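Local coordinates for outer surface protein (Borrelia burgdorferi, PDB 5IZT) that is of unknown function but is probably displayed on the spirochete surface as a largely helical member of the PFam54_60 family, at residues A384-S387 with V388-A391. Numbering follows the deposited sequence.
Sequences ARQS and VLEA
Ala384 accepts the first of four successive i to i+4 bonds between these residues, Val388 N lying 3.1 Å from Ala384 O, while Val388 CG2 rests 3.5 Å from that same oxygen. A small methyl and a compact branched chain suit this buried side, where Val388 also packs on Ser296 and Lys342. One residue further on, Arg385 O receives Leu389 N. A chi1 of -174° turns the arginine CG away from the backbone N, and the kink at chi2 brings the chain toward Leu389: in the conformer described here, one of two modelled, NH1 lies 3.4 Å from Leu389 CB, and Leu389 CG sits over one guanidinium face, offset toward its rim. In that conformer the long aliphatic arm lets the charged end lie alongside Leu389 and still reach Ser296, whose OG is hydrogen-bonded to NH1. All of this belongs to helix 366-395, the last of a mostly helical chain; here it packs against helices 280-316 and 322-359, within the BbCRASP-1-type domain. Gln386 stands on the exposed side, where a polar i, i+4 pair is at home: its NE2 donates to Glu390 OE2 at 2.7 Å in a nearly straight bond of 172°. Glu390 OE2 lies almost in the amide plane, whereas NE2 meets the anti side of that oxygen, somewhat out of the carboxylate plane; the two planes stand 80° apart. Glu390 CG also passes 3.2 Å from Gln386 O, the acceptor for Glu390 N, so backbone and side-chain bonds join the same two residues. Ser387 O completes the series by accepting Ala391 N at 3.0 Å. The short serine side chain fits close to helix 322-359, with OG hydrogen-bonded to Gln338 NE2 in one of its two modelled conformers, and the small Ala391 methyl meets Gln338 and Ile339.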
loop_
_atom_site.group_PDB
_atom_site.type_symbol
_atom_site.label_atom_id
_atom_site.label_comp_id
_atom_site.label_asym_id
_atom_site.label_seq_id
_atom_site.Cartn_x
_atom_site.Cartn_y
_atom_site.Cartn_z
ATOM N N ALA A 384 7.038 3.912 6.612
ATOM C CA ALA A 384 5.856 4.354 5.874
ATOM C C ALA A 384 4.652 3.464 6.173
ATOM O O ALA A 384 3.538 3.977 6.380
ATOM C CB ALA A 384 6.144 4.388 4.373
ATOM N N ARG A 385 4.856 2.138 6.199
ATOM C CA ARG A 385 3.766 1.218 6.520
ATOM C C ARG A 385 3.184 1.530 7.887
ATOM O O ARG A 385 1.964 1.610 8.050
ATOM C CB ARG A 385 4.254 -0.234 6.476
ATOM C CG ARG A 385 3.136 -1.295 6.662
ATOM C CD ARG A 385 2.786 -1.580 8.133
ATOM N NE ARG A 385 1.683 -2.531 8.271
ATOM C CZ ARG A 385 0.400 -2.225 8.099
ATOM N NH1 ARG A 385 0.052 -0.988 7.773
ATOM N NH2 ARG A 385 -0.536 -3.154 8.246
ATOM N N GLN A 386 4.050 1.683 8.886
ATOM C CA GLN A 386 3.607 1.966 10.244
ATOM C C GLN A 386 2.860 3.290 10.323
ATOM O O GLN A 386 1.900 3.426 11.092
ATOM C CB GLN A 386 4.825 1.966 11.174
ATOM C CG GLN A 386 4.544 2.327 12.618
ATOM C CD GLN A 386 3.734 1.272 13.340
ATOM O OE1 GLN A 386 3.712 0.107 12.939
ATOM N NE2 GLN A 386 3.062 1.675 14.414
ATOM N N SER A 387 3.276 4.280 9.532
ATOM C CA SER A 387 2.604 5.574 9.576
ATOM C C SER A 387 1.192 5.483 9.016
ATOM O O SER A 387 0.268 6.131 9.535
ATOM C CB SER A 387 3.407 6.622 8.812
ATOM O OG SER A 387 2.837 7.904 8.983
ATOM N N VAL A 388 1.003 4.702 7.948
ATOM C CA VAL A 388 -0.345 4.532 7.403
ATOM C C VAL A 388 -1.227 3.816 8.418
ATOM O O VAL A 388 -2.383 4.198 8.646
ATOM C CB VAL A 388 -0.304 3.775 6.059
ATOM C CG1 VAL A 388 -1.731 3.488 5.577
ATOM C CG2 VAL A 388 0.430 4.599 4.988
ATOM N N LEU A 389 -0.673 2.783 9.057
ATOM C CA LEU A 389 -1.378 2.035 10.093
ATOM C C LEU A 389 -1.786 2.930 11.261
ATOM O O LEU A 389 -2.917 2.849 11.758
ATOM C CB LEU A 389 -0.486 0.888 10.577
ATOM C CG LEU A 389 -1.063 0.070 11.729
ATOM C CD1 LEU A 389 -2.357 -0.560 11.246
ATOM C CD2 LEU A 389 -0.072 -0.980 12.218
ATOM N N GLU A 390 -0.864 3.770 11.741
ATOM C CA GLU A 390 -1.197 4.654 12.851
ATOM C C GLU A 390 -2.277 5.656 12.461
ATOM O O GLU A 390 -3.174 5.954 13.257
ATOM C CB GLU A 390 0.064 5.360 13.348
ATOM C CG GLU A 390 1.035 4.407 14.037
ATOM C CD GLU A 390 2.360 5.049 14.411
ATOM O OE1 GLU A 390 2.539 6.258 14.145
ATOM O OE2 GLU A 390 3.228 4.335 14.958
ATOM N N ALA A 391 -2.225 6.176 11.238
ATOM C CA ALA A 391 -3.288 7.072 10.797
ATOM C C ALA A 391 -4.625 6.340 10.736
ATOM O O ALA A 391 -5.655 6.865 11.176
ATOM C CB ALA A 391 -2.940 7.668 9.435
#